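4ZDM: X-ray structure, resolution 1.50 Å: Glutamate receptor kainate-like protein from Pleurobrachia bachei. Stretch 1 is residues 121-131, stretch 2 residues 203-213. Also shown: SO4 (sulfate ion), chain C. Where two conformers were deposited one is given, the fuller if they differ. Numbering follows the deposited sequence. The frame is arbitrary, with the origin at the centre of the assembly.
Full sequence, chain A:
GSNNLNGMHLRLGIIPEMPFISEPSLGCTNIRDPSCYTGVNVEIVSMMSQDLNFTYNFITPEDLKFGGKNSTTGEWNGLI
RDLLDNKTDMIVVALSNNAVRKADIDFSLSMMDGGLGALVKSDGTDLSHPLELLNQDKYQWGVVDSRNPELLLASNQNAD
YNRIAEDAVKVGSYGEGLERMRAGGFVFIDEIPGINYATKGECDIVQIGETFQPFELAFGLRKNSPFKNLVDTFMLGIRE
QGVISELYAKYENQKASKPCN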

# COMPACT_ATOMS: atom_id res chain seq x y z
N LYS A 121 -42.37 2.51 4.74
CA LYS A 121 -43.19 2.07 5.90
C LYS A 121 -44.66 2.08 5.43
O LYS A 121 -45.15 3.09 4.96
CB LYS A 121 -42.97 2.98 7.10
CG LYS A 121 -43.66 2.51 8.40
CD LYS A 121 -43.49 3.58 9.49
CE LYS A 121 -44.50 3.41 10.63
NZ LYS A 121 -44.39 4.58 11.55
N SER A 122 -45.31 0.93 5.49
CA SER A 122 -46.66 0.78 4.93
C SER A 122 -47.67 1.67 5.65
O SER A 122 -47.72 1.69 6.88
CB SER A 122 -47.12 -0.68 5.00
OG SER A 122 -48.35 -0.86 4.31
N ASP A 123 -48.45 2.41 4.86
CA ASP A 123 -49.50 3.29 5.36
C ASP A 123 -50.87 2.76 4.99
O ASP A 123 -51.88 3.37 5.32
CB ASP A 123 -49.35 4.71 4.79
CG ASP A 123 -48.26 5.50 5.47
OD1 ASP A 123 -47.87 5.13 6.59
OD2 ASP A 123 -47.82 6.51 4.88
N GLY A 124 -50.89 1.64 4.27
CA GLY A 124 -52.11 1.18 3.64
C GLY A 124 -52.29 1.83 2.27
O GLY A 124 -52.55 1.14 1.28
N THR A 125 -52.14 3.15 2.22
CA THR A 125 -52.19 3.89 0.95
C THR A 125 -50.85 3.84 0.22
O THR A 125 -50.38 4.86 -0.29
CB THR A 125 -52.55 5.38 1.15
OG1 THR A 125 -51.49 6.04 1.85
CG2 THR A 125 -53.86 5.54 1.92
N ASP A 126 -50.24 2.66 0.18
CA ASP A 126 -48.95 2.52 -0.47
C ASP A 126 -49.12 2.66 -1.98
O ASP A 126 -50.20 2.43 -2.53
CB ASP A 126 -48.32 1.17 -0.14
CG ASP A 126 -48.39 0.84 1.34
OD1 ASP A 126 -48.32 1.76 2.19
OD2 ASP A 126 -48.51 -0.36 1.65
N LEU A 127 -48.04 3.07 -2.62
CA LEU A 127 -47.96 3.18 -4.06
C LEU A 127 -47.85 1.81 -4.70
O LEU A 127 -47.56 0.82 -4.01
CB LEU A 127 -46.75 4.04 -4.43
CG LEU A 127 -46.80 5.44 -3.83
CD1 LEU A 127 -45.51 6.20 -4.04
CD2 LEU A 127 -47.94 6.21 -4.47
N SER A 128 -48.06 1.74 -6.00
CA SER A 128 -48.07 0.44 -6.67
C SER A 128 -46.85 0.26 -7.56
O SER A 128 -46.45 -0.86 -7.87
CB SER A 128 -49.35 0.27 -7.49
OG SER A 128 -50.49 0.28 -6.63
N HIS A 129 -46.26 1.36 -7.99
CA HIS A 129 -45.06 1.31 -8.84
C HIS A 129 -44.18 2.47 -8.46
O HIS A 129 -44.68 3.52 -8.13
CB HIS A 129 -45.38 1.40 -10.33
CG HIS A 129 -46.50 0.50 -10.76
ND1 HIS A 129 -46.34 -0.85 -10.93
CD2 HIS A 129 -47.79 0.78 -11.06
CE1 HIS A 129 -47.49 -1.38 -11.31
NE2 HIS A 129 -48.39 -0.41 -11.40
N PRO A 130 -42.85 2.29 -8.48
CA PRO A 130 -41.96 3.39 -8.08
C PRO A 130 -42.11 4.70 -8.84
O PRO A 130 -41.96 5.77 -8.24
CB PRO A 130 -40.57 2.80 -8.32
CG PRO A 130 -40.74 1.35 -8.18
CD PRO A 130 -42.10 1.05 -8.73
N LEU A 131 -42.39 4.65 -10.13
CA LEU A 131 -42.52 5.89 -10.86
C LEU A 131 -43.77 6.70 -10.46
O LEU A 131 -43.84 7.88 -10.78
CB LEU A 131 -42.50 5.61 -12.37
CG LEU A 131 -41.12 5.20 -12.86
CD1 LEU A 131 -41.16 4.94 -14.34
CD2 LEU A 131 -40.11 6.28 -12.56
N CYS A 203 -42.04 -5.90 9.91
CA CYS A 203 -43.27 -6.21 9.19
C CYS A 203 -43.95 -4.98 8.57
O CYS A 203 -44.69 -5.09 7.61
CB CYS A 203 -44.24 -6.95 10.12
SG CYS A 203 -43.57 -8.56 10.66
N ASP A 204 -43.68 -3.80 9.10
CA ASP A 204 -44.28 -2.58 8.55
C ASP A 204 -43.60 -2.07 7.26
O ASP A 204 -44.03 -1.07 6.69
CB ASP A 204 -44.27 -1.47 9.62
CG ASP A 204 -42.95 -1.38 10.39
OD1 ASP A 204 -42.15 -2.35 10.37
OD2 ASP A 204 -42.74 -0.34 11.07
N ILE A 205 -42.51 -2.72 6.85
CA ILE A 205 -41.73 -2.24 5.69
C ILE A 205 -42.17 -3.07 4.52
O ILE A 205 -42.17 -4.31 4.59
CB ILE A 205 -40.23 -2.36 5.95
CG1 ILE A 205 -39.82 -1.49 7.15
CG2 ILE A 205 -39.42 -1.96 4.69
CD1 ILE A 205 -40.16 -0.05 7.06
N VAL A 206 -42.55 -2.40 3.44
CA VAL A 206 -42.93 -3.10 2.21
C VAL A 206 -42.20 -2.55 0.99
O VAL A 206 -41.75 -1.40 0.98
CB VAL A 206 -44.43 -3.01 1.96
CG1 VAL A 206 -45.19 -3.62 3.15
CG2 VAL A 206 -44.84 -1.59 1.72
N GLN A 207 -42.16 -3.35 -0.06
CA GLN A 207 -41.58 -2.93 -1.32
C GLN A 207 -42.66 -2.46 -2.28
O GLN A 207 -43.70 -3.11 -2.44
CB GLN A 207 -40.77 -4.08 -1.94
CG GLN A 207 -40.19 -3.68 -3.28
CD GLN A 207 -39.09 -4.64 -3.85
OE1 GLN A 207 -38.61 -4.45 -4.99
NE2 GLN A 207 -38.70 -5.61 -3.09
N ILE A 208 -42.44 -1.31 -2.88
CA ILE A 208 -43.36 -0.79 -3.88
C ILE A 208 -43.10 -1.38 -5.26
O ILE A 208 -42.05 -1.12 -5.87
CB ILE A 208 -43.25 0.71 -3.98
CG1 ILE A 208 -43.65 1.37 -2.67
CG2 ILE A 208 -44.12 1.24 -5.13
CD1 ILE A 208 -43.18 2.80 -2.52
N GLY A 209 -44.04 -2.18 -5.75
CA GLY A 209 -43.85 -2.78 -7.05
C GLY A 209 -42.71 -3.77 -7.09
O GLY A 209 -42.35 -4.38 -6.09
N GLU A 210 -42.16 -3.92 -8.29
CA GLU A 210 -41.14 -4.90 -8.57
C GLU A 210 -39.72 -4.32 -8.47
O GLU A 210 -39.52 -3.12 -8.57
CB GLU A 210 -41.36 -5.47 -9.98
CG GLU A 210 -42.70 -6.20 -10.15
CD GLU A 210 -42.84 -7.41 -9.24
OE1 GLU A 210 -41.97 -8.30 -9.31
OE2 GLU A 210 -43.80 -7.47 -8.43
N THR A 211 -38.75 -5.20 -8.27
CA THR A 211 -37.33 -4.86 -8.37
C THR A 211 -37.08 -4.34 -9.77
O THR A 211 -37.81 -4.72 -10.69
CB THR A 211 -36.47 -6.07 -7.99
OG1 THR A 211 -36.73 -6.36 -6.60
CG2 THR A 211 -34.92 -5.85 -8.25
N PHE A 212 -36.17 -3.39 -9.90
CA PHE A 212 -35.86 -2.79 -11.19
C PHE A 212 -34.39 -2.48 -11.35
O PHE A 212 -33.63 -2.40 -10.39
CB PHE A 212 -36.74 -1.51 -11.41
CG PHE A 212 -36.57 -0.43 -10.39
CD1 PHE A 212 -37.09 -0.54 -9.12
CD2 PHE A 212 -35.95 0.76 -10.72
CE1 PHE A 212 -36.95 0.49 -8.17
CE2 PHE A 212 -35.84 1.78 -9.76
CZ PHE A 212 -36.33 1.63 -8.52
N GLN A 213 -33.96 -2.32 -12.60
CA GLN A 213 -32.60 -1.93 -12.93
C GLN A 213 -31.55 -2.85 -12.27
O GLN A 213 -30.76 -2.44 -11.39
CB GLN A 213 -32.33 -0.48 -12.58
CG GLN A 213 -33.19 0.49 -13.44
CD GLN A 213 -32.81 0.38 -14.87
OE1 GLN A 213 -31.64 0.50 -15.19
NE2 GLN A 213 -33.78 0.10 -15.74
S SO4 C . -36.66 -1.89 -15.36
O1 SO4 C . -37.97 -2.37 -14.88
O2 SO4 C . -36.56 -0.44 -15.07
O3 SO4 C . -35.63 -2.80 -14.79
O4 SO4 C . -36.52 -2.02 -16.81
O HOH W 1 -43.38 -2.17 -10.58

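The two stretches meet at two places, with a loop of stretch 1 bulging away between them. At the first, K121 and I205 form an antiparallel, non-hydrogen-bonded pair, their CA atoms 4.6 Å apart. Both side chains lie on the same face of the sheet. The end of I205 bends back, so that its CD1 packs 3.9 Å from K121 CA. One backbone hydrogen bond closes this end: S122 N donates to D204 O at 2.7 Å, almost in line. The same oxygen also receives a CA-H...O contact from K121 CA at 3.3 Å.

Next to this bond, V206 points toward stretch 1. Its CG1 lies 4.0 Å from S122 CB, and its CG2 lies 3.9 Å from D126 OD2. D126 is held in place by its own stretch. S122 OG donates to D126 OD2 at 2.7 Å, and D123 N donates to D126 OD1 at 2.8 Å. These bonds tie the loop together while G124 and T125 stay clear of stretch 2.

At the second place, I208 is the main bump. It is buried, and its CG2 sits in a hollow lined by L127, S128, H129 and P130. That methyl is 3.6 Å from L127 O, 3.9 Å from L127 CB, 3.6 Å from H129 C and 4.1 Å from P130 CD. The backbone curves round this methyl and meets it by van der Waals contact, with the apolar side chains of L127 and P130 adding to the hollow.

G209 lets the two stretches come close. S128 O lies 3.3 Å from G209 CA, and a CB here would clash with that oxygen. The positive phi of G209 also favours glycine. Beyond it, P130 fills the space between I208 and F212. Its CD is 3.6 Å from I208 O, and its CG meets F212 CE1 obliquely at 3.9 Å. Water 1 links H129 ND1 (3.3 Å) to E210 N (3.1 Å).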